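Local coordinates for protein maleate cis-trans isomerase (Pseudomonas putida, PDB 4FQ5) that probably catalyses the cis-trans isomerisation of maleate to fumarate, working as a homodimer of the maleate isomerase family, at residues A[136-146]-A[242-252]; A[152-162]-A[177-188]. The protein carries 1 engineered substitution. All blocks are in the same frame, centred on the assembly; numbering follows the deposited sequence.

Interaction 1. Residues A[136-146]-A[242-252]; sequences ITSAGALIDGI and ISAAVATTWAM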
loop_
_atom_site.group_PDB
_atom_site.type_symbol
_atom_site.label_atom_id
_atom_site.label_comp_id
_atom_site.label_asym_id
_atom_site.label_seq_id
_atom_site.Cartn_x
_atom_site.Cartn_y
_atom_site.Cartn_z
ATOM N N ILE A 136 3.761 20.916 16.729
ATOM C CA ILE A 136 2.308 20.838 16.847
ATOM C C ILE A 136 2.012 20.157 18.177
ATOM O O ILE A 136 2.691 19.203 18.550
ATOM C CB ILE A 136 1.662 20.059 15.660
ATOM C CG1 ILE A 136 1.578 20.940 14.407
ATOM C CG2 ILE A 136 0.225 19.659 15.968
ATOM C CD1 ILE A 136 2.828 20.986 13.561
ATOM N N THR A 137 1.046 20.684 18.919
ATOM C CA THR A 137 0.467 19.936 20.026
ATOM C C THR A 137 -0.942 19.518 19.613
ATOM O O THR A 137 -1.609 20.246 18.878
ATOM C CB THR A 137 0.415 20.745 21.345
ATOM O OG1 THR A 137 -0.543 21.801 21.230
ATOM C CG2 THR A 137 1.797 21.329 21.689
ATOM N N SER A 138 -1.370 18.347 20.077
ATOM C CA SER A 138 -2.741 17.855 19.886
ATOM C C SER A 138 -3.780 18.867 20.342
ATOM O O SER A 138 -4.803 19.065 19.679
ATOM C CB SER A 138 -2.949 16.585 20.699
ATOM O OG SER A 138 -2.180 15.539 20.153
ATOM N N ALA A 139 -3.515 19.479 21.494
ATOM C CA ALA A 139 -4.421 20.458 22.084
ATOM C C ALA A 139 -4.610 21.644 21.155
ATOM O O ALA A 139 -5.741 22.021 20.852
ATOM C CB ALA A 139 -3.916 20.910 23.448
ATOM N N GLY A 140 -3.498 22.209 20.690
ATOM C CA GLY A 140 -3.518 23.356 19.787
ATOM C C GLY A 140 -4.112 23.002 18.435
ATOM O O GLY A 140 -4.870 23.784 17.856
ATOM N N ALA A 141 -3.764 21.817 17.939
ATOM C CA ALA A 141 -4.268 21.321 16.663
ATOM C C ALA A 141 -5.785 21.217 16.688
ATOM O O ALA A 141 -6.448 21.627 15.734
ATOM C CB ALA A 141 -3.646 19.969 16.337
ATOM N N LEU A 142 -6.328 20.679 17.783
ATOM C CA LEU A 142 -7.772 20.548 17.939
ATOM C C LEU A 142 -8.456 21.908 17.859
ATOM O O LEU A 142 -9.425 22.073 17.108
ATOM C CB LEU A 142 -8.151 19.823 19.241
ATOM C CG LEU A 142 -9.637 19.437 19.341
ATOM C CD1 LEU A 142 -9.940 18.220 18.473
ATOM C CD2 LEU A 142 -10.066 19.175 20.781
ATOM N N ILE A 143 -7.945 22.879 18.618
ATOM C CA ILE A 143 -8.483 24.240 18.583
ATOM C C ILE A 143 -8.369 24.846 17.183
ATOM O O ILE A 143 -9.350 25.382 16.659
ATOM C CB ILE A 143 -7.851 25.156 19.660
ATOM C CG1 ILE A 143 -8.473 24.869 21.026
ATOM C CG2 ILE A 143 -8.077 26.628 19.345
ATOM C CD1 ILE A 143 -7.569 24.105 21.957
ATOM N N ASP A 144 -7.188 24.744 16.575
ATOM C CA ASP A 144 -6.980 25.261 15.219
ATOM C C ASP A 144 -7.869 24.564 14.182
ATOM O O ASP A 144 -8.383 25.213 13.272
ATOM C CB ASP A 144 -5.500 25.187 14.812
ATOM C CG ASP A 144 -4.619 26.116 15.640
ATOM O OD1 ASP A 144 -5.168 27.023 16.297
ATOM O OD2 ASP A 144 -3.380 25.934 15.644
ATOM N N GLY A 145 -8.048 23.253 14.332
ATOM C CA GLY A 145 -8.900 22.477 13.428
ATOM C C GLY A 145 -10.360 22.874 13.537
ATOM O O GLY A 145 -11.065 22.980 12.525
ATOM N N ILE A 146 -10.821 23.091 14.765
ATOM C CA ILE A 146 -12.188 23.563 14.999
ATOM C C ILE A 146 -12.395 24.937 14.350
ATOM O O ILE A 146 -13.393 25.153 13.660
ATOM C CB ILE A 146 -12.549 23.583 16.504
ATOM C CG1 ILE A 146 -12.705 22.153 17.024
ATOM C CG2 ILE A 146 -13.829 24.390 16.750
ATOM C CD1 ILE A 146 -12.686 22.008 18.529
ATOM N N ILE A 242 -14.212 15.269 14.025
ATOM C CA ILE A 242 -12.766 15.323 14.170
ATOM C C ILE A 242 -12.351 14.589 15.428
ATOM O O ILE A 242 -13.183 14.287 16.288
ATOM C CB ILE A 242 -12.235 16.775 14.226
ATOM C CG1 ILE A 242 -12.830 17.529 15.428
ATOM C CG2 ILE A 242 -12.500 17.479 12.904
ATOM C CD1 ILE A 242 -12.332 18.952 15.569
ATOM N N SER A 243 -11.058 14.295 15.516
ATOM C CA SER A 243 -10.468 13.711 16.704
ATOM C C SER A 243 -9.146 14.416 16.933
ATOM O O SER A 243 -8.628 15.064 16.017
ATOM C CB SER A 243 -10.233 12.214 16.506
ATOM O OG SER A 243 -9.261 11.988 15.499
ATOM N N ALA A 244 -8.600 14.297 18.144
ATOM C CA ALA A 244 -7.286 14.869 18.438
ATOM C C ALA A 244 -6.241 14.353 17.439
ATOM O O ALA A 244 -5.406 15.116 16.966
ATOM C CB ALA A 244 -6.866 14.553 19.865
ATOM N N ALA A 245 -6.319 13.064 17.110
ATOM C CA ALA A 245 -5.403 12.439 16.143
ATOM C C ALA A 245 -5.560 13.048 14.757
ATOM O O ALA A 245 -4.565 13.377 14.102
ATOM C CB ALA A 245 -5.636 10.935 16.084
ATOM N N VAL A 246 -6.812 13.192 14.313
ATOM C CA VAL A 246 -7.110 13.786 13.002
ATOM C C VAL A 246 -6.661 15.248 12.921
ATOM O O VAL A 246 -6.044 15.660 11.933
ATOM C CB VAL A 246 -8.602 13.613 12.618
ATOM C CG1 VAL A 246 -9.059 14.677 11.623
ATOM C CG2 VAL A 246 -8.832 12.223 12.048
ATOM N N ALA A 247 -6.959 16.020 13.964
ATOM C CA ALA A 247 -6.568 17.434 14.024
ATOM C C ALA A 247 -5.049 17.606 13.958
ATOM O O ALA A 247 -4.550 18.497 13.264
ATOM C CB ALA A 247 -7.127 18.089 15.282
ATOM N N THR A 248 -4.333 16.736 14.672
ATOM C CA THR A 248 -2.864 16.733 14.699
ATOM C C THR A 248 -2.279 16.488 13.304
ATOM O O THR A 248 -1.343 17.179 12.893
ATOM C CB THR A 248 -2.321 15.674 15.689
ATOM O OG1 THR A 248 -2.775 15.974 17.013
ATOM C CG2 THR A 248 -0.793 15.634 15.694
ATOM N N THR A 249 -2.828 15.521 12.567
ATOM C CA THR A 249 -2.277 15.252 11.232
ATOM C C THR A 249 -2.610 16.386 10.273
ATOM O O THR A 249 -1.782 16.765 9.449
ATOM C CB THR A 249 -2.600 13.845 10.635
ATOM O OG1 THR A 249 -3.445 13.955 9.486
ATOM C CG2 THR A 249 -3.173 12.888 11.637
ATOM N N TRP A 250 -3.807 16.949 10.411
ATOM C CA TRP A 250 -4.165 18.152 9.680
ATOM C C TRP A 250 -3.168 19.258 9.947
ATOM O O TRP A 250 -2.655 19.880 9.007
ATOM C CB TRP A 250 -5.589 18.592 10.013
ATOM C CG TRP A 250 -5.927 19.919 9.392
ATOM C CD1 TRP A 250 -6.372 20.165 8.093
ATOM C CD2 TRP A 250 -5.820 21.244 10.018
ATOM N NE1 TRP A 250 -6.544 21.515 7.886
ATOM C CE2 TRP A 250 -6.233 22.215 8.998
ATOM C CE3 TRP A 250 -5.444 21.704 11.277
ATOM C CZ2 TRP A 250 -6.259 23.581 9.251
ATOM C CZ3 TRP A 250 -5.471 23.085 11.517
ATOM C CH2 TRP A 250 -5.873 23.999 10.524
ATOM N N ALA A 251 -2.856 19.487 11.224
ATOM C CA ALA A 251 -1.923 20.554 11.602
ATOM C C ALA A 251 -0.485 20.300 11.138
ATOM O O ALA A 251 0.193 21.223 10.695
ATOM C CB ALA A 251 -1.978 20.818 13.103
ATOM N N MET A 252 -0.035 19.051 11.219
ATOM C CA MET A 252 1.285 18.676 10.709
ATOM C C MET A 252 1.396 18.929 9.202
ATOM O O MET A 252 2.363 19.539 8.737
ATOM C CB MET A 252 1.586 17.208 11.010
ATOM C CG MET A 252 1.994 16.909 12.439
ATOM S SD MET A 252 2.106 15.127 12.696
ATOM C CE MET A 252 3.017 15.092 14.227
#
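Helices 138-146 and 244-252 cross at 83° with their axes 7.8 Å apart, Ala141 facing Thr248 and Leu142 facing Ala247. Small side chains permit this approach: the methyl of Ala141 rests on the backbone of the other helix, its CB 3.5 Å from Ala247 O, and also meets the methyl of Ala251, CB to CB 3.7 Å, while Ala247 CB lies 3.7 Å from Leu142 CA. Ile136, on the strand before the first helix, lays CG1 and CG2 against Ala251 CB and sends CD1 toward the backbone of Met252. At the other end Ile242 CD1 touches both Ile146 CG1 (3.5 Å) and Leu142 CD1, meeting the Ile146 side chain at about a right angle. The Trp250 ring brings CZ3 to 3.8 Å from Gly145 N, while its NE1 bonds to Tyr273 O. Thr248 OG1 donates a hydrogen bond to Ala244 O, which also accepts from Thr248 N on the opposite face of its plane; Ser138 OG is hydrogen-bonded to Ala102 O. Thr137 OG1 and Ser243 OG cap the two helices. This is alanine-rich packing of two helices that each follow an edge strand of a four-stranded parallel sheet, joining the two halves of the Asp/Glu racemase-like fold beside the maleate pocket.

Interaction 2. Residues A[152-162]-A[177-188]; sequences KRVAVVTPYMK and IEVGDYRALEIS. With MAE (maleic acid), chain C.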
loop_
_atom_site.group_PDB
_atom_site.type_symbol
_atom_site.label_atom_id
_atom_site.label_comp_id
_atom_site.label_asym_id
_atom_site.label_seq_id
_atom_site.Cartn_x
_atom_site.Cartn_y
_atom_site.Cartn_z
ATOM N N LYS A 152 -18.382 26.834 15.727
ATOM C CA LYS A 152 -18.493 27.744 16.867
ATOM C C LYS A 152 -18.876 27.013 18.145
ATOM O O LYS A 152 -18.593 27.474 19.257
ATOM C CB LYS A 152 -19.530 28.830 16.573
ATOM C CG LYS A 152 -18.941 30.209 16.361
ATOM C CD LYS A 152 -18.403 30.411 14.956
ATOM C CE LYS A 152 -17.370 31.525 14.957
ATOM N NZ LYS A 152 -17.308 32.249 13.656
ATOM N N ARG A 153 -19.538 25.876 17.965
ATOM C CA ARG A 153 -20.048 25.080 19.057
ATOM C C ARG A 153 -19.704 23.633 18.735
ATOM O O ARG A 153 -19.750 23.214 17.577
ATOM C CB ARG A 153 -21.562 25.272 19.181
ATOM C CG ARG A 153 -22.165 24.826 20.502
ATOM C CD ARG A 153 -23.553 25.423 20.691
ATOM N NE ARG A 153 -23.872 25.636 22.104
ATOM C CZ ARG A 153 -24.481 24.745 22.881
ATOM N NH1 ARG A 153 -24.731 25.027 24.150
ATOM N NH2 ARG A 153 -24.845 23.567 22.394
ATOM N N VAL A 154 -19.369 22.874 19.767
ATOM C CA VAL A 154 -18.811 21.551 19.583
ATOM C C VAL A 154 -19.362 20.581 20.631
ATOM O O VAL A 154 -19.646 20.971 21.764
ATOM C CB VAL A 154 -17.261 21.666 19.581
ATOM C CG1 VAL A 154 -16.587 20.699 20.536
ATOM C CG2 VAL A 154 -16.712 21.584 18.164
ATOM N N ALA A 155 -19.564 19.330 20.230
ATOM C CA ALA A 155 -19.825 18.262 21.184
ATOM C C ALA A 155 -18.546 17.449 21.314
ATOM O O ALA A 155 -17.780 17.352 20.360
ATOM C CB ALA A 155 -20.987 17.394 20.734
ATOM N N VAL A 156 -18.303 16.885 22.496
ATOM C CA VAL A 156 -16.999 16.287 22.809
ATOM C C VAL A 156 -17.131 14.969 23.559
ATOM O O VAL A 156 -17.801 14.900 24.585
ATOM C CB VAL A 156 -16.131 17.242 23.684
ATOM C CG1 VAL A 156 -14.763 16.631 23.967
ATOM C CG2 VAL A 156 -15.967 18.596 23.020
ATOM N N VAL A 157 -16.471 13.930 23.060
ATOM C CA VAL A 157 -16.345 12.681 23.805
ATOM C C VAL A 157 -14.904 12.548 24.301
ATOM O O VAL A 157 -13.964 12.820 23.553
ATOM C CB VAL A 157 -16.709 11.451 22.939
ATOM C CG1 VAL A 157 -16.723 10.185 23.785
ATOM C CG2 VAL A 157 -18.052 11.659 22.235
ATOM N N THR A 158 -14.736 12.148 25.559
ATOM C CA THR A 158 -13.408 11.877 26.117
ATOM C C THR A 158 -13.421 10.546 26.876
ATOM O O THR A 158 -14.490 10.060 27.246
ATOM C CB THR A 158 -12.937 12.985 27.092
ATOM O OG1 THR A 158 -13.357 12.659 28.424
ATOM C CG2 THR A 158 -13.471 14.361 26.708
ATOM N N PRO A 159 -12.235 9.950 27.113
ATOM C CA PRO A 159 -12.161 8.768 27.960
ATOM C C PRO A 159 -11.776 9.077 29.411
ATOM O O PRO A 159 -11.739 8.165 30.241
ATOM C CB PRO A 159 -11.046 7.963 27.305
ATOM C CG PRO A 159 -10.105 9.009 26.805
ATOM C CD PRO A 159 -10.949 10.207 26.435
ATOM N N TYR A 160 -11.509 10.347 29.701
ATOM C CA TYR A 160 -10.935 10.753 30.981
ATOM C C TYR A 160 -11.912 10.664 32.144
ATOM O O TYR A 160 -13.132 10.639 31.957
ATOM C CB TYR A 160 -10.437 12.204 30.938
ATOM C CG TYR A 160 -9.712 12.639 29.686
ATOM C CD1 TYR A 160 -8.583 11.959 29.222
ATOM C CD2 TYR A 160 -10.134 13.765 28.993
ATOM C CE1 TYR A 160 -7.916 12.385 28.082
ATOM C CE2 TYR A 160 -9.486 14.188 27.851
ATOM C CZ TYR A 160 -8.375 13.501 27.405
ATOM O OH TYR A 160 -7.744 13.947 26.268
ATOM N N MET A 161 -11.343 10.642 33.348
ATOM C CA MET A 161 -12.082 10.924 34.575
ATOM C C MET A 161 -12.742 12.300 34.480
ATOM O O MET A 161 -12.285 13.173 33.737
ATOM C CB MET A 161 -11.144 10.853 35.781
ATOM C CG MET A 161 -10.427 9.519 35.939
ATOM S SD MET A 161 -11.503 8.067 35.792
ATOM C CE MET A 161 -12.372 8.087 37.364
ATOM N N LYS A 162 -13.819 12.485 35.235
ATOM C CA LYS A 162 -14.681 13.668 35.119
ATOM C C LYS A 162 -13.975 15.021 35.335
ATOM O O LYS A 162 -14.204 15.946 34.556
ATOM C CB LYS A 162 -15.903 13.512 36.038
ATOM C CG LYS A 162 -16.947 14.614 35.955
ATOM C CD LYS A 162 -18.115 14.284 36.877
ATOM C CE LYS A 162 -19.132 15.415 36.934
ATOM N NZ LYS A 162 -20.283 15.037 37.803
ATOM N N ILE A 177 -14.547 28.670 22.010
ATOM C CA ILE A 177 -15.345 27.653 21.325
ATOM C C ILE A 177 -16.349 27.095 22.317
ATOM O O ILE A 177 -15.975 26.512 23.335
ATOM C CB ILE A 177 -14.464 26.510 20.769
ATOM C CG1 ILE A 177 -13.444 27.049 19.763
ATOM C CG2 ILE A 177 -15.323 25.417 20.137
ATOM C CD1 ILE A 177 -12.181 26.212 19.653
ATOM N N GLU A 178 -17.630 27.275 22.017
ATOM C CA GLU A 178 -18.692 26.750 22.870
ATOM C C GLU A 178 -18.668 25.231 22.919
ATOM O O GLU A 178 -18.339 24.576 21.931
ATOM C CB GLU A 178 -20.061 27.235 22.392
ATOM C CG GLU A 178 -20.321 28.711 22.654
ATOM C CD GLU A 178 -21.706 29.151 22.212
ATOM O OE1 GLU A 178 -22.635 28.313 22.177
ATOM O OE2 GLU A 178 -21.870 30.347 21.901
ATOM N N VAL A 179 -18.996 24.679 24.082
ATOM C CA VAL A 179 -19.168 23.242 24.220
ATOM C C VAL A 179 -20.600 22.952 24.651
ATOM O O VAL A 179 -21.062 23.441 25.684
ATOM C CB VAL A 179 -18.171 22.616 25.222
ATOM C CG1 VAL A 179 -18.394 21.117 25.336
ATOM C CG2 VAL A 179 -16.733 22.891 24.800
ATOM N N GLY A 180 -21.299 22.166 23.832
ATOM C CA GLY A 180 -22.606 21.630 24.195
ATOM C C GLY A 180 -22.441 20.338 24.968
ATOM O O GLY A 180 -21.688 20.275 25.941
ATOM N N ASP A 181 -23.141 19.299 24.532
ATOM C CA ASP A 181 -23.037 17.988 25.153
ATOM C C ASP A 181 -21.602 17.479 25.165
ATOM O O ASP A 181 -20.857 17.667 24.203
ATOM C CB ASP A 181 -23.918 16.979 24.416
ATOM C CG ASP A 181 -25.324 16.905 24.979
ATOM O OD1 ASP A 181 -25.795 15.774 25.219
ATOM O OD2 ASP A 181 -25.954 17.967 25.187
ATOM N N TYR A 182 -21.219 16.850 26.269
ATOM C CA TYR A 182 -19.960 16.134 26.332
ATOM C C TYR A 182 -20.118 14.887 27.179
ATOM O O TYR A 182 -20.979 14.836 28.060
ATOM C CB TYR A 182 -18.808 17.032 26.819
ATOM C CG TYR A 182 -18.963 17.641 28.199
ATOM C CD1 TYR A 182 -18.530 16.960 29.338
ATOM C CD2 TYR A 182 -19.498 18.918 28.360
ATOM C CE1 TYR A 182 -18.650 17.526 30.600
ATOM C CE2 TYR A 182 -19.627 19.494 29.618
ATOM C CZ TYR A 182 -19.199 18.794 30.730
ATOM O OH TYR A 182 -19.321 19.358 31.978
ATOM N N ARG A 183 -19.306 13.875 26.883
ATOM C CA ARG A 183 -19.312 12.619 27.634
ATOM C C ARG A 183 -17.903 12.248 28.053
ATOM O O ARG A 183 -16.953 12.461 27.306
ATOM C CB ARG A 183 -19.897 11.468 26.803
ATOM C CG ARG A 183 -21.368 11.595 26.445
ATOM C CD ARG A 183 -22.304 11.163 27.569
ATOM N NE ARG A 183 -23.707 11.311 27.171
ATOM C CZ ARG A 183 -24.409 12.442 27.260
ATOM N NH1 ARG A 183 -23.852 13.552 27.738
ATOM N NH2 ARG A 183 -25.674 12.466 26.862
ATOM N N ALA A 184 -17.785 11.676 29.246
ATOM C CA ALA A 184 -16.515 11.221 29.781
ATOM C C ALA A 184 -16.642 9.752 30.151
ATOM O O ALA A 184 -17.502 9.389 30.956
ATOM C CB ALA A 184 -16.136 12.045 31.002
ATOM N N LEU A 185 -15.793 8.907 29.572
ATOM C CA LEU A 185 -15.871 7.464 29.818
ATOM C C LEU A 185 -15.285 7.047 31.165
ATOM O O LEU A 185 -15.513 5.929 31.618
ATOM C CB LEU A 185 -15.213 6.674 28.684
ATOM C CG LEU A 185 -15.750 6.899 27.268
ATOM C CD1 LEU A 185 -14.983 6.018 26.294
ATOM C CD2 LEU A 185 -17.249 6.640 27.170
ATOM N N GLU A 186 -14.529 7.951 31.789
ATOM C CA GLU A 186 -13.932 7.732 33.112
ATOM C C GLU A 186 -13.083 6.474 33.184
ATOM O O GLU A 186 -13.280 5.633 34.059
ATOM C CB GLU A 186 -15.002 7.718 34.210
ATOM C CG GLU A 186 -15.826 8.990 34.286
ATOM C CD GLU A 186 -16.640 9.095 35.568
ATOM O OE1 GLU A 186 -16.451 8.262 36.485
ATOM O OE2 GLU A 186 -17.471 10.019 35.655
ATOM N N ILE A 187 -12.140 6.356 32.252
ATOM C CA ILE A 187 -11.190 5.251 32.220
ATOM C C ILE A 187 -9.795 5.859 32.363
ATOM O O ILE A 187 -9.319 6.539 31.451
ATOM C CB ILE A 187 -11.291 4.460 30.893
ATOM C CG1 ILE A 187 -12.726 3.951 30.668
ATOM C CG2 ILE A 187 -10.307 3.304 30.876
ATOM C CD1 ILE A 187 -12.954 3.297 29.317
ATOM N N SER A 188 -9.150 5.634 33.506
ATOM C CA SER A 188 -7.861 6.277 33.796
ATOM C C SER A 188 -6.655 5.398 33.454
ATOM O O SER A 188 -5.559 5.913 33.208
ATOM C CB SER A 188 -7.798 6.754 35.254
ATOM O OG SER A 188 -7.922 5.663 36.145
HETATM C C1 MAE C . -3.292 9.757 25.770
HETATM O O1 MAE C . -2.598 8.736 25.647
HETATM O O2 MAE C . -4.460 9.847 25.363
HETATM C C2 MAE C . -2.697 10.908 26.464
HETATM C C3 MAE C . -3.169 12.141 26.416
HETATM C C4 MAE C . -4.354 12.569 25.639
HETATM O O3 MAE C . -5.348 12.938 26.257
HETATM O O4 MAE C . -4.340 12.599 24.404
#
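Arg153 and Glu178, neighbours on adjacent parallel strands, cross obliquely in a salt bridge: NE meets Glu178 OE1 at 2.9 Å, within the guanidinium plane, while the carboxylate plane stands 88° to it. Arg153 reaches this place because CG lies anti to the backbone N (chi1 -163°) and the chain runs extended to NE. One guanidinium face then covers Gly180 CA, 3.5 Å from Arg153 NH2, and NH2 has a second acidic partner in Asp212. Glycine here sits in a beta bulge, where the register slips by one residue between the Val154-Val179 and Val156-Tyr182 pairs. Beyond it, Val156 crosses Val179 at about a right angle, CG2 to CG1 4.2 Å, and meets Tyr182 CB with its own CB. The Tyr182 ring turns away, and its hydroxyl bonds to Glu166 of the intervening helix. Past the strands, Met161 folds back, bent at chi2 and chi3, and sets SD 3.4 Å from Glu186 C, its side chain nearly perpendicular to that of Glu186. Two backbone bonds draw in the 185-188 turn: Ile187 N to Pro159 O at 2.7 Å, and a weak one from Glu186 N to Tyr160 O. Thr158 OG1 accepts from Tyr160 N in an ST turn and is also hydrogen-bonded to Thr165 OG1 of helix 162-174. Pro159 CD lies over the centre of one face of the Tyr160 ring, whose OH donates to maleate O3 at 2.6 Å, with O3 at the ring edge. Here a right-handed beta-alpha-beta crossover through helix 162-174 delivers the substrate-binding tyrosine from the C-terminal end of its first strand.

From the N terminus, the chain builds its first parallel sheet, ending with strand 135-137, and passes into helix 138-149, the first partner of interaction 1. Strand 153-158 follows directly, and after helix 162-174 strand 178-184 returns beside it, closing the short loop of interaction 2. Strands 215-217 and 241-243 then complete the second sheet, and helix 244-255 comes back to 138-149, closing the long loop of interaction 1 around the whole of interaction 2. The two contacts touch where Ile143 and Ile146 pack on Ile177 and Ile146 on Val154. Interaction 1 thus joins the two halves built on these sheets, whereas interaction 2 pairs the edge strand 178-184 with its neighbour 153-158 in the second sheet.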